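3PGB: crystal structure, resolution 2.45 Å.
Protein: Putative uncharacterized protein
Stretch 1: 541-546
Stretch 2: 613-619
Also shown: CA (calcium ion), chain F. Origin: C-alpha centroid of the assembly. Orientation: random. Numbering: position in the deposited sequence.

Stretch 1 541-546: DFDILG
Stretch 2 (613-619) PRGYRIL

The two stretches, 69 or more residues apart in sequence where they touch, meet through side chains of stretch 1 packing on side chains and backbone of stretch 2; no hydrogen bond crosses between them. Stretch 2 is an extended strand from Pro613 to Leu619, and stretch 1 finishes a strand at Phe542 before entering a turn. The touching parts run nearly antiparallel, their end-to-end directions 166° apart, and the register is set by Ile544 and Gly615, whose CA atoms lie 6.2 Å apart. Together they bury 334 Å².

Stretch 1 begins with Asp541 (phi/psi -87/74, chi1 t), which is out of reach of stretch 2 and serves the calcium ion instead, Asp541 OD1 lying 2.4 Å from the calcium ion. Phe542 (-65/129) faces two ways: its carbonyl O binds the calcium at 2.5 Å, while its CA-to-CB bond points toward stretch 2. With chi1 m and chi2 -89°, the ring meets Ile618 obliquely, Phe542 CE2 standing 3.4 Å from Ile618 CD1. Ile618 (-107/125; chi1 m, chi2 t) extends its CD1 methyl to make this buried apolar contact.

Asp543 (-122/74, chi1 m) returns to the metal, with OD1 2.3 Å from the calcium. Water 1, its O at 2.5 Å from the ion, and two atoms from elsewhere in the structure also bind the ion. Asp543 also opens a type II turn that closes at Gly546, where Gly546 N donates to Asp543 O at 3.3 Å.

Ile544 (-69/113), the first central residue of this turn, is buried and points toward stretch 2 with chi1 and chi2 both m. Its CG2 lies 3.8 Å from Gly615 CA and 3.8 Å from Arg614 O, whereas its CD1 approaches Tyr616 CD1 to 3.6 Å, oblique to the ring. Gly615 is almost fully extended (-174/-162) and offers only backbone to the isoleucine. Tyr616 (-137/129; chi1 -90°, chi2 76°) brings its ring carbon CD1 against the isoleucine CD1 in an apolar contact.

Leu545 adopts left-handed angles (51/42) and, with chi1 m and chi2 t, sets CD1 over one face of the Arg614 guanidinium, 3.4 Å from Arg614 CZ. Arg614 (-78/140; chi1 m, chi2 t, chi3 p, chi4 -169°) thus offers a flat surface for the leucine to pack against, while its NE is hydrogen-bonded elsewhere in the structure.

Gly546 (116/168) makes no contact with stretch 2; at these angles a CB would jam against the carbonyl O of Leu545, so glycine suits the end of the turn. Across the interface, Arg614, Tyr616 and Ile618 direct their CA-to-CB bonds toward stretch 1, and the intervening Arg617 points away.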

ATOM      1  N   ASP A 541      12.432  -2.309 -18.169  1.00 15.21           N
ATOM      2  CA  ASP A 541      13.117  -3.216 -19.085  1.00 15.13           C
ATOM      3  C   ASP A 541      13.815  -4.326 -18.310  1.00 15.09           C
ATOM      4  O   ASP A 541      15.042  -4.327 -18.182  1.00 15.13           O
ATOM      5  CB  ASP A 541      14.124  -2.443 -19.951  1.00 15.16           C
ATOM      6  CG  ASP A 541      14.735  -3.297 -21.053  1.00 15.25           C
ATOM      7  OD1 ASP A 541      14.337  -4.468 -21.220  1.00 15.17           O
ATOM      8  OD2 ASP A 541      15.632  -2.792 -21.756  1.00 16.21           O
ATOM      9  N   PHE A 542      13.033  -5.275 -17.802  1.00 14.93           N
ATOM     10  CA  PHE A 542      13.601  -6.432 -17.111  1.00 14.93           C
ATOM     11  C   PHE A 542      14.417  -7.268 -18.084  1.00 14.98           C
ATOM     12  O   PHE A 542      13.925  -7.606 -19.158  1.00 15.33           O
ATOM     13  CB  PHE A 542      12.503  -7.330 -16.528  1.00 15.06           C
ATOM     14  CG  PHE A 542      11.695  -6.683 -15.451  1.00 14.35           C
ATOM     15  CD1 PHE A 542      12.087  -6.772 -14.129  1.00 14.18           C
ATOM     16  CD2 PHE A 542      10.545  -5.990 -15.761  1.00 14.08           C
ATOM     17  CE1 PHE A 542      11.347  -6.174 -13.139  1.00 14.18           C
ATOM     18  CE2 PHE A 542       9.804  -5.396 -14.783  1.00 14.50           C
ATOM     19  CZ  PHE A 542      10.206  -5.483 -13.466  1.00 14.44           C
ATOM     20  N   ASP A 543      15.652  -7.596 -17.718  1.00 14.96           N
ATOM     21  CA  ASP A 543      16.450  -8.575 -18.454  1.00 14.98           C
ATOM     22  C   ASP A 543      16.834  -9.683 -17.484  1.00 15.19           C
ATOM     23  O   ASP A 543      17.990  -9.780 -17.052  1.00 15.68           O
ATOM     24  CB  ASP A 543      17.704  -7.930 -19.051  1.00 14.96           C
ATOM     25  CG  ASP A 543      17.397  -6.992 -20.213  1.00 15.43           C
ATOM     26  OD1 ASP A 543      16.258  -6.989 -20.738  1.00 16.01           O
ATOM     27  OD2 ASP A 543      18.316  -6.253 -20.614  1.00 15.67           O
ATOM     28  N   ILE A 544      15.864 -10.529 -17.147  1.00 15.10           N
ATOM     29  CA  ILE A 544      16.060 -11.514 -16.086  1.00 15.07           C
ATOM     30  C   ILE A 544      17.054 -12.587 -16.531  1.00 15.10           C
ATOM     31  O   ILE A 544      16.772 -13.375 -17.439  1.00 14.86           O
ATOM     32  CB  ILE A 544      14.727 -12.177 -15.642  1.00 15.06           C
ATOM     33  CG1 ILE A 544      13.692 -11.119 -15.227  1.00 14.82           C
ATOM     34  CG2 ILE A 544      14.971 -13.146 -14.492  1.00 14.56           C
ATOM     35  CD1 ILE A 544      14.170 -10.152 -14.166  1.00 14.89           C
ATOM     36  N   LEU A 545      18.218 -12.601 -15.885  1.00 15.15           N
ATOM     37  CA  LEU A 545      19.285 -13.548 -16.205  1.00 15.12           C
ATOM     38  C   LEU A 545      19.589 -13.534 -17.711  1.00 15.42           C
ATOM     39  O   LEU A 545      19.797 -14.581 -18.324  1.00 15.63           O
ATOM     40  CB  LEU A 545      18.913 -14.958 -15.719  1.00 14.94           C
ATOM     41  CG  LEU A 545      18.686 -15.113 -14.206  1.00 14.41           C
ATOM     42  CD1 LEU A 545      17.997 -16.438 -13.850  1.00 12.92           C
ATOM     43  CD2 LEU A 545      20.004 -14.968 -13.441  1.00 13.75           C
ATOM     44  N   GLY A 546      19.612 -12.335 -18.290  1.00 15.58           N
ATOM     45  CA  GLY A 546      19.795 -12.159 -19.727  1.00 16.01           C
ATOM     46  C   GLY A 546      18.570 -11.531 -20.375  1.00 16.34           C
ATOM     47  O   GLY A 546      17.510 -11.444 -19.759  1.00 16.56           O
ATOM     48  N   PRO A 613      10.848 -21.821 -13.878  1.00 19.53           N
ATOM     49  CA  PRO A 613      11.520 -20.672 -14.493  1.00 19.23           C
ATOM     50  C   PRO A 613      11.814 -19.557 -13.502  1.00 19.05           C
ATOM     51  O   PRO A 613      10.918 -19.145 -12.764  1.00 19.11           O
ATOM     52  CB  PRO A 613      10.524 -20.192 -15.553  1.00 19.21           C
ATOM     53  CG  PRO A 613       9.239 -20.863 -15.245  1.00 19.56           C
ATOM     54  CD  PRO A 613       9.548 -22.109 -14.506  1.00 19.44           C
ATOM     55  N   ARG A 614      13.058 -19.082 -13.480  1.00 18.77           N
ATOM     56  CA  ARG A 614      13.463 -18.017 -12.550  1.00 18.70           C
ATOM     57  C   ARG A 614      12.993 -16.648 -13.048  1.00 18.44           C
ATOM     58  O   ARG A 614      13.045 -16.368 -14.245  1.00 18.49           O
ATOM     59  CB  ARG A 614      14.979 -18.022 -12.357  1.00 18.62           C
ATOM     60  CG  ARG A 614      15.526 -19.318 -11.748  1.00 19.37           C
ATOM     61  CD  ARG A 614      17.059 -19.330 -11.703  1.00 20.83           C
ATOM     62  NE  ARG A 614      17.576 -18.203 -10.929  1.00 22.42           N
ATOM     63  CZ  ARG A 614      18.852 -17.821 -10.874  1.00 23.70           C
ATOM     64  NH1 ARG A 614      19.184 -16.769 -10.126  1.00 24.56           N
ATOM     65  NH2 ARG A 614      19.799 -18.469 -11.550  1.00 23.58           N
ATOM     66  N   GLY A 615      12.530 -15.796 -12.137  1.00 18.06           N
ATOM     67  CA  GLY A 615      11.980 -14.500 -12.536  1.00 17.79           C
ATOM     68  C   GLY A 615      11.617 -13.567 -11.399  1.00 17.59           C
ATOM     69  O   GLY A 615      12.086 -13.735 -10.274  1.00 17.94           O
ATOM     70  N   TYR A 616      10.786 -12.572 -11.711  1.00 17.31           N
ATOM     71  CA  TYR A 616      10.371 -11.534 -10.760  1.00 16.92           C
ATOM     72  C   TYR A 616       8.876 -11.259 -10.896  1.00 17.06           C
ATOM     73  O   TYR A 616       8.389 -11.039 -12.004  1.00 17.20           O
ATOM     74  CB  TYR A 616      11.140 -10.232 -11.026  1.00 16.72           C
ATOM     75  CG  TYR A 616      12.439 -10.082 -10.266  1.00 15.26           C
ATOM     76  CD1 TYR A 616      13.579 -10.774 -10.654  1.00 14.83           C
ATOM     77  CD2 TYR A 616      12.532  -9.227  -9.170  1.00 14.34           C
ATOM     78  CE1 TYR A 616      14.785 -10.628  -9.959  1.00 14.79           C
ATOM     79  CE2 TYR A 616      13.727  -9.075  -8.470  1.00 13.77           C
ATOM     80  CZ  TYR A 616      14.847  -9.778  -8.869  1.00 14.03           C
ATOM     81  OH  TYR A 616      16.025  -9.642  -8.183  1.00 13.40           O
ATOM     82  N   ARG A 617       8.148 -11.276  -9.781  1.00 17.23           N
ATOM     83  CA  ARG A 617       6.722 -10.947  -9.795  1.00 17.49           C
ATOM     84  C   ARG A 617       6.577  -9.440  -9.812  1.00 17.62           C
ATOM     85  O   ARG A 617       7.302  -8.748  -9.109  1.00 17.62           O
ATOM     86  CB  ARG A 617       5.967 -11.544  -8.584  1.00 17.56           C
ATOM     87  CG  ARG A 617       4.678 -10.785  -8.204  1.00 17.90           C
ATOM     88  CD  ARG A 617       3.493 -11.677  -7.887  1.00 18.73           C
ATOM     89  NE  ARG A 617       3.415 -12.064  -6.481  1.00 19.43           N
ATOM     90  CZ  ARG A 617       2.380 -11.835  -5.666  1.00 20.15           C
ATOM     91  NH1 ARG A 617       1.287 -11.198  -6.080  1.00 19.48           N
ATOM     92  NH2 ARG A 617       2.440 -12.263  -4.407  1.00 20.67           N
ATOM     93  N   ILE A 618       5.651  -8.947 -10.629  1.00 17.77           N
ATOM     94  CA  ILE A 618       5.253  -7.550 -10.593  1.00 18.15           C
ATOM     95  C   ILE A 618       3.866  -7.497  -9.962  1.00 18.63           C
ATOM     96  O   ILE A 618       2.945  -8.172 -10.422  1.00 18.94           O
ATOM     97  CB  ILE A 618       5.214  -6.923 -12.002  1.00 17.87           C
ATOM     98  CG1 ILE A 618       6.584  -7.039 -12.675  1.00 17.43           C
ATOM     99  CG2 ILE A 618       4.768  -5.467 -11.916  1.00 17.50           C
ATOM    100  CD1 ILE A 618       6.627  -6.519 -14.092  1.00 16.84           C
ATOM    101  N   LEU A 619       3.719  -6.716  -8.901  1.00 19.12           N
ATOM    102  CA  LEU A 619       2.432  -6.589  -8.228  1.00 19.53           C
ATOM    103  C   LEU A 619       2.173  -5.144  -7.818  1.00 20.18           C
ATOM    104  O   LEU A 619       3.099  -4.440  -7.428  1.00 20.19           O
ATOM    105  CB  LEU A 619       2.367  -7.504  -7.000  1.00 19.51           C
ATOM    106  CG  LEU A 619       3.375  -7.299  -5.863  1.00 19.03           C
ATOM    107  CD1 LEU A 619       2.851  -7.931  -4.593  1.00 18.58           C
ATOM    108  CD2 LEU A 619       4.748  -7.865  -6.216  1.00 18.31           C
TER
HETATM  109 CA    CA F 903      14.116  -6.813 -21.470  1.00 15.97          CA
HETATM  110  O   HOH W   1      13.457  -9.240 -21.270  1.00  6.14           O